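Local coordinates for protein N5-Carboxyaminoimidazole ribonucleotide synthetase (Staphylococcus aureus subsp. aureus, PDB 3ORQ) that catalyses the ATP-dependent conversion of 5-aminoimidazole ribonucleotide and bicarbonate to N5-carboxyaminoimidazole ribonucleotide in purine biosynthesis, at residues 125-137 against 175-189. Residues are numbered along the deposited sequence; the frame is centred on the assembly and turned at random.
Sequences VVPFISVKESTDI and FKLIETSECVAEKYL. With ADP (adenosine-5'-diphosphate), chain D.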
ATOM      1  N   VAL A 125       2.179 -34.774  11.391  1.00 31.58           N
ATOM      2  CA  VAL A 125       3.584 -34.415  11.188  1.00 33.24           C
ATOM      3  C   VAL A 125       4.338 -35.518  10.419  1.00 34.27           C
ATOM      4  O   VAL A 125       3.989 -36.688  10.492  1.00 34.47           O
ATOM      5  CB  VAL A 125       4.287 -34.170  12.558  1.00 35.59           C
ATOM      6  CG1 VAL A 125       5.791 -34.007  12.402  1.00 37.70           C
ATOM      7  CG2 VAL A 125       3.735 -32.942  13.216  1.00 35.41           C
ATOM      8  N   VAL A 126       5.380 -35.132   9.687  1.00 34.49           N
ATOM      9  CA  VAL A 126       6.274 -36.095   9.075  1.00 33.79           C
ATOM     10  C   VAL A 126       7.056 -36.784  10.179  1.00 34.99           C
ATOM     11  O   VAL A 126       7.601 -36.113  11.058  1.00 35.81           O
ATOM     12  CB  VAL A 126       7.234 -35.427   8.069  1.00 34.80           C
ATOM     13  CG1 VAL A 126       8.006 -34.298   8.721  1.00 36.24           C
ATOM     14  CG2 VAL A 126       8.200 -36.443   7.479  1.00 34.80           C
ATOM     15  N   PRO A 127       7.102 -38.135  10.154  1.00 33.83           N
ATOM     16  CA  PRO A 127       7.793 -38.868  11.215  1.00 34.53           C
ATOM     17  C   PRO A 127       9.217 -38.353  11.382  1.00 34.26           C
ATOM     18  O   PRO A 127       9.921 -38.112  10.385  1.00 34.88           O
ATOM     19  CB  PRO A 127       7.761 -40.320  10.718  1.00 35.74           C
ATOM     20  CG  PRO A 127       6.469 -40.391   9.901  1.00 36.30           C
ATOM     21  CD  PRO A 127       6.303 -39.015   9.275  1.00 33.63           C
ATOM     22  N   PHE A 128       9.643 -38.184  12.631  1.00 32.90           N
ATOM     23  CA  PHE A 128      10.858 -37.403  12.886  1.00 32.76           C
ATOM     24  C   PHE A 128      11.575 -37.952  14.085  1.00 34.03           C
ATOM     25  O   PHE A 128      10.939 -38.553  14.952  1.00 36.41           O
ATOM     26  CB  PHE A 128      10.502 -35.899  13.140  1.00 30.19           C
ATOM     27  CG  PHE A 128       9.828 -35.655  14.480  1.00 26.25           C
ATOM     28  CD1 PHE A 128       8.439 -35.662  14.587  1.00 24.25           C
ATOM     29  CD2 PHE A 128      10.586 -35.463  15.632  1.00 23.62           C
ATOM     30  CE1 PHE A 128       7.819 -35.462  15.823  1.00 24.82           C
ATOM     31  CE2 PHE A 128       9.991 -35.293  16.868  1.00 24.69           C
ATOM     32  CZ  PHE A 128       8.601 -35.286  16.972  1.00 26.71           C
ATOM     33  N   ILE A 129      12.885 -37.713  14.142  1.00 34.85           N
ATOM     34  CA  ILE A 129      13.723 -38.073  15.303  1.00 36.62           C
ATOM     35  C   ILE A 129      14.869 -37.067  15.512  1.00 36.19           C
ATOM     36  O   ILE A 129      15.416 -36.537  14.543  1.00 35.15           O
ATOM     37  CB  ILE A 129      14.261 -39.538  15.209  1.00 36.28           C
ATOM     38  CG1 ILE A 129      14.851 -40.007  16.548  1.00 39.69           C
ATOM     39  CG2 ILE A 129      15.272 -39.674  14.092  1.00 34.71           C
ATOM     40  CD1 ILE A 129      13.961 -39.719  17.762  1.00 40.93           C
ATOM     41  N   SER A 130      15.198 -36.784  16.776  1.00 36.59           N
ATOM     42  CA  SER A 130      16.322 -35.893  17.088  1.00 37.90           C
ATOM     43  C   SER A 130      17.672 -36.589  16.946  1.00 39.84           C
ATOM     44  O   SER A 130      17.841 -37.750  17.343  1.00 41.85           O
ATOM     45  CB  SER A 130      16.182 -35.252  18.475  1.00 37.18           C
ATOM     46  OG  SER A 130      16.428 -36.158  19.532  1.00 36.56           O
ATOM     47  N   VAL A 131      18.616 -35.871  16.348  1.00 41.32           N
ATOM     48  CA  VAL A 131      19.983 -36.357  16.157  1.00 43.79           C
ATOM     49  C   VAL A 131      21.013 -35.269  16.468  1.00 45.47           C
ATOM     50  O   VAL A 131      21.277 -34.390  15.641  1.00 45.19           O
ATOM     51  CB  VAL A 131      20.204 -36.964  14.727  1.00 38.00           C
ATOM     52  CG1 VAL A 131      19.120 -36.559  13.769  1.00 36.74           C
ATOM     53  CG2 VAL A 131      21.568 -36.602  14.164  1.00 38.35           C
ATOM     54  N   LYS A 132      21.589 -35.330  17.670  1.00 47.50           N
ATOM     55  CA  LYS A 132      22.664 -34.408  18.067  1.00 48.37           C
ATOM     56  C   LYS A 132      24.049 -35.046  17.975  1.00 50.87           C
ATOM     57  O   LYS A 132      25.051 -34.347  17.826  1.00 51.65           O
ATOM     58  CB  LYS A 132      22.420 -33.839  19.471  1.00 47.23           C
ATOM     59  CG  LYS A 132      21.878 -34.836  20.483  1.00 48.24           C
ATOM     60  CD  LYS A 132      21.176 -34.131  21.647  1.00 49.19           C
ATOM     61  CE  LYS A 132      20.626 -35.122  22.680  1.00 49.78           C
ATOM     62  NZ  LYS A 132      21.711 -35.789  23.473  1.00 50.33           N
ATOM     63  N   GLU A 133      24.091 -36.372  18.047  1.00 52.87           N
ATOM     64  CA  GLU A 133      25.349 -37.114  18.051  1.00 55.30           C
ATOM     65  C   GLU A 133      25.562 -37.951  16.789  1.00 55.85           C
ATOM     66  O   GLU A 133      24.685 -38.041  15.933  1.00 55.76           O
ATOM     67  CB  GLU A 133      25.414 -38.019  19.281  1.00 56.75           C
ATOM     68  CG  GLU A 133      25.767 -37.304  20.575  1.00 57.96           C
ATOM     69  CD  GLU A 133      26.328 -38.258  21.617  1.00 60.22           C
ATOM     70  OE1 GLU A 133      27.098 -39.169  21.242  1.00 60.13           O
ATOM     71  OE2 GLU A 133      26.003 -38.102  22.812  1.00 61.19           O
ATOM     72  N   SER A 134      26.735 -38.575  16.701  1.00 56.44           N
ATOM     73  CA  SER A 134      27.119 -39.413  15.565  1.00 55.57           C
ATOM     74  C   SER A 134      26.296 -40.698  15.454  1.00 55.26           C
ATOM     75  O   SER A 134      25.959 -41.124  14.353  1.00 54.14           O
ATOM     76  CB  SER A 134      28.601 -39.763  15.672  1.00 55.69           C
ATOM     77  OG  SER A 134      28.879 -40.376  16.922  1.00 55.69           O
ATOM     78  N   THR A 135      25.983 -41.300  16.602  1.00 55.39           N
ATOM     79  CA  THR A 135      25.280 -42.588  16.663  1.00 54.72           C
ATOM     80  C   THR A 135      23.778 -42.470  16.503  1.00 54.43           C
ATOM     81  O   THR A 135      23.102 -43.452  16.183  1.00 53.26           O
ATOM     82  CB  THR A 135      25.490 -43.277  18.015  1.00 55.04           C
ATOM     83  OG1 THR A 135      25.200 -42.342  19.060  1.00 53.31           O
ATOM     84  CG2 THR A 135      26.926 -43.815  18.158  1.00 55.46           C
ATOM     85  N   ASP A 136      23.249 -41.277  16.760  1.00 55.39           N
ATOM     86  CA  ASP A 136      21.807 -41.048  16.676  1.00 56.10           C
ATOM     87  C   ASP A 136      21.305 -41.167  15.240  1.00 55.64           C
ATOM     88  O   ASP A 136      20.096 -41.284  15.005  1.00 54.61           O
ATOM     89  CB  ASP A 136      21.432 -39.694  17.288  1.00 56.00           C
ATOM     90  CG  ASP A 136      21.676 -39.649  18.785  1.00 56.09           C
ATOM     91  OD1 ASP A 136      21.544 -40.707  19.444  1.00 56.96           O
ATOM     92  OD2 ASP A 136      22.003 -38.560  19.300  1.00 53.93           O
ATOM     93  N   ILE A 137      22.239 -41.152  14.289  1.00 55.45           N
ATOM     94  CA  ILE A 137      21.909 -41.363  12.886  1.00 54.96           C
ATOM     95  C   ILE A 137      21.615 -42.829  12.629  1.00 53.52           C
ATOM     96  O   ILE A 137      20.786 -43.148  11.778  1.00 51.34           O
ATOM     97  CB  ILE A 137      23.000 -40.829  11.904  1.00 56.36           C
ATOM     98  CG1 ILE A 137      24.279 -41.666  11.958  1.00 59.22           C
ATOM     99  CG2 ILE A 137      23.290 -39.351  12.159  1.00 56.24           C
ATOM    100  CD1 ILE A 137      24.380 -42.731  10.873  1.00 62.33           C
ATOM    101  N   PHE A 175      27.087 -36.507   8.577  1.00 52.23           N
ATOM    102  CA  PHE A 175      27.963 -36.448   9.757  1.00 53.65           C
ATOM    103  C   PHE A 175      28.608 -35.066   9.844  1.00 52.48           C
ATOM    104  O   PHE A 175      28.709 -34.478  10.927  1.00 50.97           O
ATOM    105  CB  PHE A 175      29.075 -37.521   9.705  1.00 55.96           C
ATOM    106  CG  PHE A 175      28.575 -38.950   9.766  1.00 57.69           C
ATOM    107  CD1 PHE A 175      27.940 -39.440  10.905  1.00 58.79           C
ATOM    108  CD2 PHE A 175      28.780 -39.818   8.693  1.00 57.99           C
ATOM    109  CE1 PHE A 175      27.496 -40.766  10.960  1.00 58.58           C
ATOM    110  CE2 PHE A 175      28.336 -41.144   8.738  1.00 57.79           C
ATOM    111  CZ  PHE A 175      27.695 -41.617   9.875  1.00 57.77           C
ATOM    112  N   LYS A 176      29.027 -34.566   8.680  1.00 52.94           N
ATOM    113  CA  LYS A 176      29.697 -33.271   8.536  1.00 55.06           C
ATOM    114  C   LYS A 176      28.832 -32.089   9.012  1.00 53.80           C
ATOM    115  O   LYS A 176      29.365 -31.042   9.389  1.00 54.49           O
ATOM    116  CB  LYS A 176      30.149 -33.063   7.075  1.00 57.06           C
ATOM    117  CG  LYS A 176      31.333 -32.082   6.880  1.00 59.47           C
ATOM    118  CD  LYS A 176      31.353 -31.484   5.452  1.00 61.57           C
ATOM    119  CE  LYS A 176      31.992 -32.427   4.419  1.00 63.18           C
ATOM    120  NZ  LYS A 176      33.426 -32.697   4.740  1.00 64.38           N
ATOM    121  N   LEU A 177      27.510 -32.260   9.001  1.00 51.16           N
ATOM    122  CA  LEU A 177      26.601 -31.227   9.505  1.00 49.38           C
ATOM    123  C   LEU A 177      26.329 -31.413  11.011  1.00 49.34           C
ATOM    124  O   LEU A 177      26.264 -30.444  11.771  1.00 47.99           O
ATOM    125  CB  LEU A 177      25.303 -31.212   8.689  1.00 47.50           C
ATOM    126  CG  LEU A 177      24.254 -30.111   8.921  1.00 46.96           C
ATOM    127  CD1 LEU A 177      24.643 -28.804   8.231  1.00 47.02           C
ATOM    128  CD2 LEU A 177      22.881 -30.567   8.455  1.00 42.32           C
ATOM    129  N   ILE A 178      26.207 -32.670  11.428  1.00 49.82           N
ATOM    130  CA  ILE A 178      25.884 -33.016  12.808  1.00 50.12           C
ATOM    131  C   ILE A 178      27.055 -32.758  13.767  1.00 53.23           C
ATOM    132  O   ILE A 178      26.843 -32.450  14.943  1.00 53.05           O
ATOM    133  CB  ILE A 178      25.376 -34.466  12.884  1.00 48.66           C
ATOM    134  CG1 ILE A 178      24.015 -34.547  12.184  1.00 47.16           C
ATOM    135  CG2 ILE A 178      25.273 -34.949  14.332  1.00 48.26           C
ATOM    136  CD1 ILE A 178      23.789 -35.808  11.392  1.00 46.89           C
ATOM    137  N   GLU A 179      28.281 -32.860  13.251  1.00 55.92           N
ATOM    138  CA  GLU A 179      29.484 -32.529  14.018  1.00 57.94           C
ATOM    139  C   GLU A 179      29.556 -31.039  14.391  1.00 57.68           C
ATOM    140  O   GLU A 179      30.330 -30.654  15.265  1.00 58.76           O
ATOM    141  CB  GLU A 179      30.744 -32.954  13.254  1.00 59.84           C
ATOM    142  CG  GLU A 179      30.990 -34.463  13.243  1.00 62.72           C
ATOM    143  CD  GLU A 179      32.071 -34.895  12.243  1.00 65.63           C
ATOM    144  OE1 GLU A 179      32.998 -34.100  11.959  1.00 66.23           O
ATOM    145  OE2 GLU A 179      31.994 -36.042  11.745  1.00 66.23           O
ATOM    146  N   THR A 180      28.739 -30.210  13.743  1.00 56.43           N
ATOM    147  CA  THR A 180      28.753 -28.764  13.988  1.00 55.09           C
ATOM    148  C   THR A 180      27.459 -28.203  14.598  1.00 54.02           C
ATOM    149  O   THR A 180      27.437 -27.065  15.057  1.00 54.03           O
ATOM    150  CB  THR A 180      29.047 -27.954  12.697  1.00 54.11           C
ATOM    151  OG1 THR A 180      27.821 -27.443  12.161  1.00 51.74           O
ATOM    152  CG2 THR A 180      29.759 -28.803  11.643  1.00 53.51           C
ATOM    153  N   SER A 181      26.384 -28.984  14.592  1.00 52.78           N
ATOM    154  CA  SER A 181      25.098 -28.494  15.090  1.00 52.11           C
ATOM    155  C   SER A 181      24.129 -29.630  15.393  1.00 51.25           C
ATOM    156  O   SER A 181      24.059 -30.610  14.644  1.00 51.39           O
ATOM    157  CB  SER A 181      24.473 -27.506  14.094  1.00 51.76           C
ATOM    158  OG  SER A 181      23.224 -27.033  14.559  1.00 51.69           O
ATOM    159  N   GLU A 182      23.408 -29.495  16.506  1.00 49.40           N
ATOM    160  CA  GLU A 182      22.354 -30.435  16.872  1.00 48.18           C
ATOM    161  C   GLU A 182      21.302 -30.421  15.773  1.00 45.75           C
ATOM    162  O   GLU A 182      20.882 -29.348  15.315  1.00 46.15           O
ATOM    163  CB  GLU A 182      21.715 -30.060  18.215  1.00 49.46           C
ATOM    164  CG  GLU A 182      22.648 -30.128  19.428  1.00 53.61           C
ATOM    165  CD  GLU A 182      21.912 -29.988  20.774  1.00 56.84           C
ATOM    166  OE1 GLU A 182      22.408 -30.558  21.779  1.00 59.53           O
ATOM    167  OE2 GLU A 182      20.855 -29.311  20.831  1.00 54.74           O
ATOM    168  N   CYS A 183      20.873 -31.601  15.348  1.00 42.80           N
ATOM    169  CA  CYS A 183      19.981 -31.700  14.200  1.00 40.78           C
ATOM    170  C   CYS A 183      18.704 -32.494  14.443  1.00 39.81           C
ATOM    171  O   CYS A 183      18.519 -33.094  15.506  1.00 37.88           O
ATOM    172  CB  CYS A 183      20.733 -32.300  13.025  1.00 41.34           C
ATOM    173  SG  CYS A 183      21.861 -31.160  12.253  1.00 36.76           S
ATOM    174  N   VAL A 184      17.818 -32.469  13.448  1.00 39.27           N
ATOM    175  CA  VAL A 184      16.656 -33.351  13.419  1.00 39.68           C
ATOM    176  C   VAL A 184      16.641 -34.093  12.095  1.00 39.41           C
ATOM    177  O   VAL A 184      17.019 -33.531  11.067  1.00 39.44           O
ATOM    178  CB  VAL A 184      15.315 -32.617  13.500  1.00 40.15           C
ATOM    179  CG1 VAL A 184      14.233 -33.613  13.873  1.00 41.87           C
ATOM    180  CG2 VAL A 184      15.335 -31.481  14.513  1.00 41.63           C
ATOM    181  N   ALA A 185      16.198 -35.350  12.122  1.00 38.95           N
ATOM    182  CA  ALA A 185      15.915 -36.089  10.886  1.00 37.38           C
ATOM    183  C   ALA A 185      14.415 -36.419  10.732  1.00 36.43           C
ATOM    184  O   ALA A 185      13.697 -36.573  11.714  1.00 35.84           O
ATOM    185  CB  ALA A 185      16.783 -37.330  10.798  1.00 36.24           C
ATOM    186  N   GLU A 186      13.952 -36.493   9.488  1.00 35.36           N
ATOM    187  CA  GLU A 186      12.541 -36.736   9.178  1.00 35.38           C
ATOM    188  C   GLU A 186      12.459 -37.431   7.814  1.00 36.00           C
ATOM    189  O   GLU A 186      13.342 -37.255   6.970  1.00 36.28           O
ATOM    190  CB  GLU A 186      11.745 -35.412   9.161  1.00 35.62           C
ATOM    191  CG  GLU A 186      12.327 -34.376   8.216  1.00 37.95           C
ATOM    192  CD  GLU A 186      11.458 -33.153   8.015  1.00 39.56           C
ATOM    193  OE1 GLU A 186      11.737 -32.139   8.712  1.00 38.96           O
ATOM    194  OE2 GLU A 186      10.517 -33.195   7.153  1.00 38.18           O
ATOM    195  N   LYS A 187      11.417 -38.226   7.600  1.00 36.18           N
ATOM    196  CA  LYS A 187      11.238 -38.914   6.315  1.00 37.55           C
ATOM    197  C   LYS A 187      11.269 -37.947   5.109  1.00 37.56           C
ATOM    198  O   LYS A 187      10.573 -36.898   5.093  1.00 34.21           O
ATOM    199  CB  LYS A 187       9.906 -39.682   6.305  1.00 38.53           C
ATOM    200  CG  LYS A 187       9.918 -41.073   6.961  1.00 41.70           C
ATOM    201  CD  LYS A 187       8.517 -41.715   6.899  1.00 45.69           C
ATOM    202  CE  LYS A 187       8.494 -43.173   7.430  1.00 46.38           C
ATOM    203  NZ  LYS A 187       9.039 -44.151   6.457  1.00 48.56           N
ATOM    204  N   TYR A 188      12.045 -38.310   4.082  1.00 37.58           N
ATOM    205  CA  TYR A 188      11.948 -37.582   2.809  1.00 36.30           C
ATOM    206  C   TYR A 188      10.779 -38.152   1.990  1.00 35.12           C
ATOM    207  O   TYR A 188      10.812 -39.320   1.546  1.00 33.87           O
ATOM    208  CB  TYR A 188      13.252 -37.610   2.027  1.00 37.12           C
ATOM    209  CG  TYR A 188      13.280 -36.647   0.860  1.00 39.80           C
ATOM    210  CD1 TYR A 188      13.530 -35.277   1.064  1.00 41.01           C
ATOM    211  CD2 TYR A 188      13.075 -37.102  -0.454  1.00 41.94           C
ATOM    212  CE1 TYR A 188      13.559 -34.374  -0.013  1.00 42.26           C
ATOM    213  CE2 TYR A 188      13.104 -36.214  -1.539  1.00 43.61           C
ATOM    214  CZ  TYR A 188      13.348 -34.849  -1.309  1.00 43.34           C
ATOM    215  OH  TYR A 188      13.388 -33.964  -2.366  1.00 42.56           O
ATOM    216  N   LEU A 189       9.744 -37.319   1.847  1.00 32.08           N
ATOM    217  CA  LEU A 189       8.499 -37.682   1.210  1.00 31.15           C
ATOM    218  C   LEU A 189       8.533 -37.470  -0.278  1.00 30.31           C
ATOM    219  O   LEU A 189       9.335 -36.697  -0.781  1.00 30.96           O
ATOM    220  CB  LEU A 189       7.355 -36.831   1.762  1.00 30.60           C
ATOM    221  CG  LEU A 189       7.007 -36.907   3.250  1.00 30.94           C
ATOM    222  CD1 LEU A 189       5.862 -35.942   3.570  1.00 31.91           C
ATOM    223  CD2 LEU A 189       6.653 -38.299   3.637  1.00 29.64           C
TER
HETATM  224  PB  ADP D 376      13.267 -23.851   5.469  1.00 59.68           P
HETATM  225  O1B ADP D 376      12.776 -23.692   6.885  1.00 61.31           O
HETATM  226  O2B ADP D 376      12.443 -23.281   4.348  1.00 59.04           O
HETATM  227  O3B ADP D 376      14.728 -23.515   5.353  1.00 68.35           O
HETATM  228  PA  ADP D 376      11.969 -26.360   5.135  1.00 65.60           P
HETATM  229  O1A ADP D 376      12.076 -27.369   6.251  1.00 65.52           O
HETATM  230  O2A ADP D 376      10.726 -25.512   5.042  1.00 66.43           O
HETATM  231  O3A ADP D 376      13.292 -25.429   5.156  1.00 69.90           O
HETATM  232  O5' ADP D 376      12.160 -27.075   3.710  1.00 61.87           O
HETATM  233  C5' ADP D 376      12.366 -26.327   2.524  1.00 59.69           C
HETATM  234  C4' ADP D 376      11.910 -27.161   1.339  1.00 61.94           C
HETATM  235  O4' ADP D 376      12.635 -28.417   1.277  1.00 62.13           O
HETATM  236  C3' ADP D 376      10.427 -27.532   1.406  1.00 61.80           C
HETATM  237  O3' ADP D 376       9.552 -26.547   0.843  1.00 63.69           O
HETATM  238  C2' ADP D 376      10.384 -28.826   0.609  1.00 59.11           C
HETATM  239  O2' ADP D 376      10.152 -28.559  -0.762  1.00 54.48           O
HETATM  240  C1' ADP D 376      11.758 -29.456   0.813  1.00 58.57           C
HETATM  241  N9  ADP D 376      11.555 -30.424   1.913  1.00 55.95           N
HETATM  242  C8  ADP D 376      11.779 -30.174   3.221  1.00 54.27           C
HETATM  243  N7  ADP D 376      11.461 -31.240   3.996  1.00 53.00           N
HETATM  244  C5  ADP D 376      11.039 -32.204   3.139  1.00 53.77           C
HETATM  245  C6  ADP D 376      10.566 -33.605   3.292  1.00 52.32           C
HETATM  246  N6  ADP D 376      10.488 -34.150   4.536  1.00 48.05           N
HETATM  247  N1  ADP D 376      10.207 -34.265   2.165  1.00 52.71           N
HETATM  248  C2  ADP D 376      10.277 -33.700   0.936  1.00 54.80           C
HETATM  249  N3  ADP D 376      10.698 -32.430   0.718  1.00 55.38           N
HETATM  250  C4  ADP D 376      11.086 -31.662   1.774  1.00 53.52           C
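Ile-129 and Ala-185 pair through both of their backbone amides. Ile-129 N donates to Ala-185 O at 2.8 Å, and Ala-185 N returns a nearly straight bond to Ile-129 O (168° at the hydrogen). Val-131 and Cys-183 repeat the exchange. There each donor sits well above the plane of the carbonyl it meets, so neither bond follows a lone pair. Lys-187 N adds a longer bond to Pro-127 O at 3.2 Å. The other edge of strand 183-187 bonds to strand 148-152, through Val-184 with Lys-151 and Glu-186 with Ile-149. Strand 128-131 is an edge strand, within this chain, of a four-stranded antiparallel sheet in the ATP-grasp domain, and the strand beside it runs into the adenine pocket. Adenine N6 of ADP donates to Glu-186 OE2 and to Lys-187 O, both at 2.8 Å. Leu-189 N donates to adenine N1 at 3.1 Å. Glu-186 OE1 forms salt bridges with Lys-115 and Lys-151, so both carboxylate oxygens have partners. Val-126 backs this site: its CG1 lies 3.2 Å from Glu-186 OE2, while CG2, anti to the backbone N, rests near Lys-187 O. At the other end of the contact, Ile-178 CD1 packs on Val-131 CG2 at 3.6 Å and also touches Ile-137 CG2. Ser-134 O lies in the plane of the Phe-175 ring, at its edge, 3.7 Å from CE1.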